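Local coordinates for CrmK (Actinoalloteichus sp. WH1-2216-6, PDB 5I1W), which is a covalently flavinylated, oxygen-dependent FAD-linked oxidoreductase that probably oxidises a hydroxymethyl-bipyridine alcohol, at residues V342-L347 against I447-I452; M375-Y380 against A398-F403. All coordinates share one frame; numbering follows the deposited sequence.

Interaction 1: residues V342-L347 against I447-I452. With FAD (flavin-adenine dinucleotide), chain E; 67L (6-(hydroxymethyl)[2,2'-bipyridin]-4-ol), chain F.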
loop_
_atom_site.group_PDB
_atom_site.type_symbol
_atom_site.label_atom_id
_atom_site.label_comp_id
_atom_site.label_asym_id
_atom_site.label_seq_id
_atom_site.Cartn_x
_atom_site.Cartn_y
_atom_site.Cartn_z
ATOM N N VAL A 342 -1.718 21.079 2.425
ATOM C CA VAL A 342 -0.278 21.011 2.694
ATOM C C VAL A 342 0.360 22.337 2.475
ATOM O O VAL A 342 -0.219 23.170 1.776
ATOM C CB VAL A 342 0.422 20.003 1.805
ATOM C CG1 VAL A 342 -0.190 18.650 2.017
ATOM C CG2 VAL A 342 0.302 20.407 0.342
ATOM N N LYS A 343 1.526 22.567 3.110
ATOM C CA LYS A 343 2.361 23.759 2.851
ATOM C C LYS A 343 3.804 23.362 2.918
ATOM O O LYS A 343 4.143 22.274 3.371
ATOM C CB LYS A 343 2.089 24.909 3.846
ATOM C CG LYS A 343 0.664 25.426 3.806
ATOM C CD LYS A 343 0.417 26.542 4.779
ATOM C CE LYS A 343 -0.894 27.202 4.439
ATOM N NZ LYS A 343 -0.730 28.470 3.635
ATOM N N SER A 344 4.668 24.274 2.527
ATOM C CA SER A 344 6.050 23.945 2.369
ATOM C C SER A 344 6.911 25.168 2.640
ATOM O O SER A 344 6.493 26.316 2.385
ATOM C CB SER A 344 6.222 23.466 0.900
ATOM O OG SER A 344 7.557 23.453 0.458
ATOM N N ALA A 345 8.102 24.938 3.159
ATOM C CA ALA A 345 9.094 25.996 3.352
ATOM C C ALA A 345 10.464 25.348 3.504
ATOM O O ALA A 345 10.634 24.385 4.284
ATOM C CB ALA A 345 8.782 26.820 4.600
ATOM N N ASP A 346 11.438 25.829 2.761
ATOM C CA ASP A 346 12.764 25.271 2.822
ATOM C C ASP A 346 13.696 26.183 3.577
ATOM O O ASP A 346 13.525 27.392 3.531
ATOM C CB ASP A 346 13.272 25.048 1.427
ATOM C CG ASP A 346 12.479 23.976 0.706
ATOM O OD1 ASP A 346 11.649 23.292 1.397
ATOM O OD2 ASP A 346 12.647 23.811 -0.545
ATOM N N LEU A 347 14.690 25.593 4.247
ATOM C CA LEU A 347 15.608 26.352 5.096
ATOM C C LEU A 347 17.071 26.154 4.720
ATOM O O LEU A 347 17.474 25.081 4.362
ATOM C CB LEU A 347 15.422 25.937 6.545
ATOM C CG LEU A 347 14.099 26.279 7.245
ATOM C CD1 LEU A 347 14.040 25.625 8.609
ATOM C CD2 LEU A 347 13.979 27.757 7.439
ATOM N N ILE A 447 7.582 22.825 -5.363
ATOM C CA ILE A 447 6.425 22.932 -6.248
ATOM C C ILE A 447 5.496 21.710 -6.131
ATOM O O ILE A 447 4.274 21.784 -6.409
ATOM C CB ILE A 447 6.871 23.130 -7.714
ATOM C CG1 ILE A 447 5.700 23.509 -8.602
ATOM C CG2 ILE A 447 7.579 21.888 -8.259
ATOM C CD1 ILE A 447 5.002 24.791 -8.226
ATOM N N ASN A 448 6.063 20.587 -5.730
ATOM C CA ASN A 448 5.255 19.360 -5.470
ATOM C C ASN A 448 4.479 19.368 -4.120
ATOM O O ASN A 448 3.689 18.493 -3.873
ATOM C CB ASN A 448 6.151 18.161 -5.537
ATOM C CG ASN A 448 6.300 17.640 -6.949
ATOM O OD1 ASN A 448 5.420 17.779 -7.746
ATOM N ND2 ASN A 448 7.390 16.968 -7.220
ATOM N N TYR A 449 4.686 20.370 -3.287
ATOM C CA TYR A 449 3.796 20.668 -2.145
ATOM C C TYR A 449 3.076 22.022 -2.376
ATOM O O TYR A 449 3.218 22.951 -1.593
ATOM C CB TYR A 449 4.625 20.774 -0.887
ATOM C CG TYR A 449 5.481 19.541 -0.477
ATOM C CD1 TYR A 449 5.068 18.236 -0.729
ATOM C CD2 TYR A 449 6.673 19.707 0.268
ATOM C CE1 TYR A 449 5.832 17.144 -0.338
ATOM C CE2 TYR A 449 7.436 18.612 0.704
ATOM C CZ TYR A 449 7.016 17.330 0.389
ATOM O OH TYR A 449 7.786 16.225 0.778
ATOM N N PRO A 450 2.313 22.161 -3.460
ATOM C CA PRO A 450 1.904 23.537 -3.805
ATOM C C PRO A 450 0.825 24.028 -2.885
ATOM O O PRO A 450 0.017 23.229 -2.390
ATOM C CB PRO A 450 1.318 23.384 -5.183
ATOM C CG PRO A 450 0.747 22.004 -5.174
ATOM C CD PRO A 450 1.653 21.174 -4.328
ATOM N N ASP A 451 0.779 25.336 -2.747
ATOM C CA ASP A 451 -0.128 26.007 -1.847
ATOM C C ASP A 451 -0.595 27.305 -2.477
ATOM O O ASP A 451 0.175 28.248 -2.592
ATOM C CB ASP A 451 0.637 26.276 -0.564
ATOM C CG ASP A 451 -0.117 27.150 0.415
ATOM O OD1 ASP A 451 -1.362 27.406 0.226
ATOM O OD2 ASP A 451 0.571 27.607 1.381
ATOM N N ILE A 452 -1.862 27.383 -2.854
ATOM C CA ILE A 452 -2.353 28.578 -3.559
ATOM C C ILE A 452 -2.506 29.790 -2.668
ATOM O O ILE A 452 -2.637 30.891 -3.188
ATOM C CB ILE A 452 -3.731 28.374 -4.264
ATOM C CG1 ILE A 452 -4.865 28.118 -3.220
ATOM C CG2 ILE A 452 -3.591 27.298 -5.322
ATOM C CD1 ILE A 452 -6.255 27.905 -3.813
HETATM P PA FAD E . -1.166 13.996 -9.973
HETATM O O1A FAD E . -2.126 14.656 -9.014
HETATM O O2A FAD E . -1.821 13.019 -10.900
HETATM O O5B FAD E . -0.405 15.130 -10.764
HETATM C C5B FAD E . 0.337 16.213 -10.179
HETATM C C4B FAD E . 0.511 17.304 -11.231
HETATM O O4B FAD E . 1.339 16.760 -12.309
HETATM C C3B FAD E . -0.819 17.702 -11.854
HETATM O O3B FAD E . -0.778 19.049 -12.256
HETATM C C2B FAD E . -0.871 16.824 -13.104
HETATM O O2B FAD E . -1.626 17.374 -14.148
HETATM C C1B FAD E . 0.577 16.698 -13.488
HETATM N N9A FAD E . 0.838 15.394 -14.089
HETATM C C8A FAD E . 0.627 14.164 -13.588
HETATM N N7A FAD E . 0.940 13.268 -14.544
HETATM C C5A FAD E . 1.430 13.932 -15.602
HETATM C C6A FAD E . 2.012 13.584 -16.910
HETATM N N6A FAD E . 2.117 12.310 -17.219
HETATM N N1A FAD E . 2.403 14.545 -17.749
HETATM C C2A FAD E . 2.250 15.826 -17.391
HETATM N N3A FAD E . 1.737 16.202 -16.210
HETATM C C4A FAD E . 1.345 15.308 -15.318
HETATM N N1 FAD E . 7.128 14.434 -3.090
HETATM C C2 FAD E . 8.465 14.234 -2.909
HETATM O O2 FAD E . 9.273 14.814 -3.654
HETATM N N3 FAD E . 8.934 13.429 -1.941
HETATM C C4 FAD E . 8.111 12.769 -1.120
HETATM O O4 FAD E . 8.555 12.005 -0.243
HETATM C C4X FAD E . 6.668 12.926 -1.253
HETATM N N5 FAD E . 5.772 12.299 -0.436
HETATM C C5X FAD E . 4.453 12.323 -0.746
HETATM C C6 FAD E . 3.550 11.510 -0.057
HETATM C C7 FAD E . 2.179 11.483 -0.331
HETATM C C7M FAD E . 1.203 10.567 0.463
HETATM C C8 FAD E . 1.727 12.396 -1.420
HETATM C C8M FAD E . 0.280 12.456 -1.757
HETATM C C9 FAD E . 2.595 13.232 -2.096
HETATM C C9A FAD E . 3.949 13.239 -1.798
HETATM N N10 FAD E . 4.870 14.034 -2.491
HETATM C C10 FAD E . 6.223 13.828 -2.312
HETATM C "C1'" FAD E . 4.465 15.102 -3.381
HETATM C "C2'" FAD E . 4.373 14.524 -4.792
HETATM O "O2'" FAD E . 5.688 14.445 -5.356
HETATM C "C3'" FAD E . 3.436 15.362 -5.644
HETATM O "O3'" FAD E . 2.137 15.259 -5.057
HETATM C "C4'" FAD E . 3.385 14.922 -7.115
HETATM O "O4'" FAD E . 3.072 16.098 -7.890
HETATM C "C5'" FAD E . 2.356 13.809 -7.321
HETATM O "O5'" FAD E . 2.495 13.256 -8.638
HETATM P P FAD E . 1.220 12.454 -9.149
HETATM O O1P FAD E . 0.848 11.480 -8.113
HETATM O O2P FAD E . 1.418 12.015 -10.571
HETATM O O3P FAD E . -0.075 13.389 -8.976
HETATM C CAC 67L F . 0.235 15.012 0.235
HETATM C CAB 67L F . -0.369 15.710 -0.814
HETATM C CAA 67L F . 0.363 16.602 -1.588
HETATM C CAF 67L F . 1.717 16.802 -1.285
HETATM N NAE 67L F . 2.328 16.091 -0.192
HETATM C CAD 67L F . 1.586 15.219 0.542
HETATM C CAG 67L F . 2.215 14.527 1.568
HETATM N NAL 67L F . 3.565 14.679 1.707
HETATM C CAH 67L F . 1.492 13.712 2.435
HETATM C CAI 67L F . 2.192 13.069 3.428
HETATM O OAM 67L F . 1.456 12.305 4.246
HETATM C CAJ 67L F . 3.587 13.216 3.575
HETATM C CAK 67L F . 4.271 14.050 2.674
HETATM C CAN 67L F . 5.666 14.253 2.742
HETATM O OAO 67L F . 6.271 14.013 1.452
HETATM O O HOH W 1 -1.885 23.178 -0.453
HETATM O O HOH W 2 3.295 26.859 1.288
#
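Lys343 and Ser344, on the extended strand 342-347, lie across from Asp451 and Tyr449 of the irregular segment 447-452, with CA atoms 5.8 Å apart for Lys343 and Asp451. The charged end of the contact is a salt bridge: Lys343 NZ sits 2.7 Å from Asp451 OD2, on the syn side of the carboxylate and 19° out of its plane. Lysine suits the place because its long chain can lay its methylenes beside the same oxygen before the last torsion (chi4 -99°) bends the amine onto it. Lys343 is shared with Asp453 and Asp451 with Lys341, so the charges form a small network. Asp451 OD2 also accepts from a water that in turn accepts from Ser344 N, so the buried carboxylate is tied to the strand backbone as well. A second water lies within hydrogen-bonding distance of Val342 O and Pro450 O, bridging the two carbonyls.

Farther along, Ser344 CB meets the edge of the Tyr449 ring near its plane and comes 3.6 Å from Tyr449 CB; the small serine leaves room for the ring, and its hydroxyl bonds to Tyr446 N. With CG anti to the carbonyl carbon (chi1 -58°), Tyr449 reaches the ligand, its OH 2.8 Å from OAO of the bipyridine and also bonded to Tyr138. Asn448 OD1 accepts from O4' of FAD at 2.9 Å. Strand 339-347 runs between strands 400-408 and 442-444, and Lys343 also rests on helix 414-428.

Interaction 2: residues M375-Y380 against A398-F403. With 67L (6-(hydroxymethyl)[2,2'-bipyridin]-4-ol), chain F.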
loop_
_atom_site.group_PDB
_atom_site.type_symbol
_atom_site.label_atom_id
_atom_site.label_comp_id
_atom_site.label_asym_id
_atom_site.label_seq_id
_atom_site.Cartn_x
_atom_site.Cartn_y
_atom_site.Cartn_z
ATOM N N MET A 375 3.698 19.830 11.638
ATOM C CA MET A 375 4.811 20.261 10.810
ATOM C C MET A 375 5.964 19.294 10.966
ATOM O O MET A 375 6.119 18.675 12.007
ATOM C CB MET A 375 5.216 21.692 11.035
ATOM C CG MET A 375 5.716 22.059 12.416
ATOM S SD MET A 375 5.944 23.850 12.457
ATOM C CE MET A 375 7.408 24.007 11.414
ATOM N N GLU A 376 6.752 19.177 9.896
ATOM C CA GLU A 376 7.801 18.202 9.799
ATOM C C GLU A 376 9.100 18.858 9.370
ATOM O O GLU A 376 9.116 19.668 8.469
ATOM C CB GLU A 376 7.478 17.182 8.726
ATOM C CG GLU A 376 6.224 16.347 8.867
ATOM C CD GLU A 376 6.239 15.172 7.859
ATOM O OE1 GLU A 376 6.896 15.287 6.778
ATOM O OE2 GLU A 376 5.609 14.117 8.138
ATOM N N TYR A 377 10.205 18.464 9.971
ATOM C CA TYR A 377 11.496 18.883 9.495
ATOM C C TYR A 377 12.198 17.735 8.854
ATOM O O TYR A 377 12.377 16.710 9.484
ATOM C CB TYR A 377 12.341 19.362 10.644
ATOM C CG TYR A 377 11.821 20.588 11.278
ATOM C CD1 TYR A 377 10.882 20.542 12.284
ATOM C CD2 TYR A 377 12.280 21.805 10.889
ATOM C CE1 TYR A 377 10.405 21.712 12.869
ATOM C CE2 TYR A 377 11.825 22.964 11.471
ATOM C CZ TYR A 377 10.905 22.908 12.474
ATOM O OH TYR A 377 10.535 24.102 13.041
ATOM N N ILE A 378 12.646 17.913 7.620
ATOM C CA ILE A 378 13.133 16.798 6.828
ATOM C C ILE A 378 14.569 17.096 6.428
ATOM O O ILE A 378 14.854 18.062 5.751
ATOM C CB ILE A 378 12.278 16.629 5.578
ATOM C CG1 ILE A 378 10.813 16.401 5.956
ATOM C CG2 ILE A 378 12.747 15.459 4.750
ATOM C CD1 ILE A 378 9.849 17.075 5.012
ATOM N N ALA A 379 15.484 16.254 6.817
ATOM C CA ALA A 379 16.859 16.420 6.427
ATOM C C ALA A 379 16.977 16.259 4.914
ATOM O O ALA A 379 16.224 15.490 4.297
ATOM C CB ALA A 379 17.722 15.377 7.120
ATOM N N TYR A 380 17.953 16.983 4.366
ATOM C CA TYR A 380 18.114 17.262 2.914
ATOM C C TYR A 380 19.574 17.690 2.724
ATOM O O TYR A 380 20.418 17.446 3.590
ATOM C CB TYR A 380 17.158 18.399 2.509
ATOM C CG TYR A 380 16.864 18.600 1.009
ATOM C CD1 TYR A 380 16.303 17.575 0.228
ATOM C CD2 TYR A 380 17.064 19.853 0.399
ATOM C CE1 TYR A 380 16.010 17.790 -1.137
ATOM C CE2 TYR A 380 16.757 20.074 -0.934
ATOM C CZ TYR A 380 16.240 19.037 -1.693
ATOM O OH TYR A 380 15.906 19.264 -2.980
ATOM N N ALA A 398 18.933 24.540 -0.209
ATOM C CA ALA A 398 18.338 24.281 1.092
ATOM C C ALA A 398 19.107 23.150 1.741
ATOM O O ALA A 398 19.627 22.285 1.046
ATOM C CB ALA A 398 16.880 23.902 0.912
ATOM N N SER A 399 19.213 23.186 3.062
ATOM C CA SER A 399 19.800 22.119 3.858
ATOM C C SER A 399 18.706 21.282 4.485
ATOM O O SER A 399 18.948 20.200 5.011
ATOM C CB SER A 399 20.608 22.674 5.029
ATOM O OG SER A 399 21.446 23.758 4.671
ATOM N N LEU A 400 17.489 21.778 4.431
ATOM C CA LEU A 400 16.421 21.205 5.198
ATOM C C LEU A 400 15.107 21.673 4.570
ATOM O O LEU A 400 14.978 22.813 4.186
ATOM C CB LEU A 400 16.662 21.716 6.604
ATOM C CG LEU A 400 15.955 21.368 7.858
ATOM C CD1 LEU A 400 14.490 21.453 7.485
ATOM C CD2 LEU A 400 16.384 20.041 8.473
ATOM N N LYS A 401 14.146 20.767 4.438
ATOM C CA LYS A 401 12.814 21.085 4.026
ATOM C C LYS A 401 11.872 21.023 5.201
ATOM O O LYS A 401 12.122 20.300 6.146
ATOM C CB LYS A 401 12.391 20.064 2.984
ATOM C CG LYS A 401 13.340 20.090 1.793
ATOM C CD LYS A 401 13.001 19.053 0.730
ATOM C CE LYS A 401 13.072 19.640 -0.677
ATOM N NZ LYS A 401 11.979 20.627 -0.846
ATOM N N THR A 402 10.817 21.814 5.182
ATOM C CA THR A 402 9.756 21.684 6.165
ATOM C C THR A 402 8.430 21.621 5.434
ATOM O O THR A 402 8.238 22.231 4.390
ATOM C CB THR A 402 9.669 22.825 7.219
ATOM O OG1 THR A 402 9.059 24.009 6.647
ATOM C CG2 THR A 402 11.030 23.171 7.798
ATOM N N PHE A 403 7.523 20.894 6.036
ATOM C CA PHE A 403 6.294 20.484 5.431
ATOM C C PHE A 403 5.199 20.684 6.498
ATOM O O PHE A 403 5.411 20.466 7.699
ATOM C CB PHE A 403 6.474 19.045 5.009
ATOM C CG PHE A 403 5.251 18.399 4.500
ATOM C CD1 PHE A 403 4.785 18.680 3.226
ATOM C CD2 PHE A 403 4.597 17.444 5.260
ATOM C CE1 PHE A 403 3.646 18.041 2.742
ATOM C CE2 PHE A 403 3.462 16.815 4.794
ATOM C CZ PHE A 403 2.995 17.098 3.537
HETATM C CAC 67L F . 0.235 15.012 0.235
HETATM C CAB 67L F . -0.369 15.710 -0.814
HETATM C CAA 67L F . 0.363 16.602 -1.588
HETATM C CAF 67L F . 1.717 16.802 -1.285
HETATM N NAE 67L F . 2.328 16.091 -0.192
HETATM C CAD 67L F . 1.586 15.219 0.542
HETATM C CAG 67L F . 2.215 14.527 1.568
HETATM N NAL 67L F . 3.565 14.679 1.707
HETATM C CAH 67L F . 1.492 13.712 2.435
HETATM C CAI 67L F . 2.192 13.069 3.428
HETATM O OAM 67L F . 1.456 12.305 4.246
HETATM C CAJ 67L F . 3.587 13.216 3.575
HETATM C CAK 67L F . 4.271 14.050 2.674
HETATM C CAN 67L F . 5.666 14.253 2.742
HETATM O OAO 67L F . 6.271 14.013 1.452
#
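Lys401 lies over one face of the Tyr380 ring, its CE 3.6 Å from the ring centroid in a CH-pi contact, while NZ, 4.9 Å from the same centroid and 21° off the normal, makes a cation-pi interaction. Bends at chi3 and chi4 lay the lysine chain over the tyrosine, and Ala398, small enough to fit beside the ring, touches Tyr380 CD2 with its CB. At the other end, the ligand's CAN lies over one face of the Phe403 ring, and its NAL is 3.1 Å from Phe403 CZ; Phe403 CD2 is 3.5 Å from Glu376 OE1, a buried oxygen with no polar partner in the model. Ile378 CD1 packs on Phe403 CB, the two side chains crossing.

These side chains are set by two antiparallel strands of the large antiparallel sheet, one face of which is turned to the bound bipyridine and probably backs the substrate pocket. Glu376 pairs with Phe403 and Ile378 with Lys401 as hydrogen-bonded pairs, Ile378 N to Lys401 O being 2.9 Å. Alternation puts Glu376, Ile378, Lys401 and Phe403 on the ligand side; Tyr377, Thr402 and Leu400 occupy the other face, where Thr402 CG2 lies 3.6 Å from Tyr377 CD2. Ser399 and Leu400 form a classic beta bulge opposite Leu347.

Farther out, Asp346 forms a salt bridge with Lys401 NZ, which also meets the rings of Tyr138 and Tyr446. Helix 237-253 covers the Tyr377 face, where His351 holds the tyrosine hydroxyl.

How the interactions relate
The two contacts have centres about 11 Å apart and share the large antiparallel sheet, in which strands 373-379, 400-408 and 339-347 are consecutive neighbours. Along the chain, both segments of interaction 2 fall between 342-347 and 447-452. The two meet directly: the backbones of Ala345 and Thr402, and of Leu347 and Leu400, are probably hydrogen-bonded, and Tyr449 CD2 packs 3.7 Å from Phe403 CD1. Both touch the bound bipyridine. Interaction 1 brings the loop after strand 442-444 to the flavin, while interaction 2 supplies a sheet wall for the ligand, so the ligand lies between the sheet and the flavin, consistent with a substrate pocket.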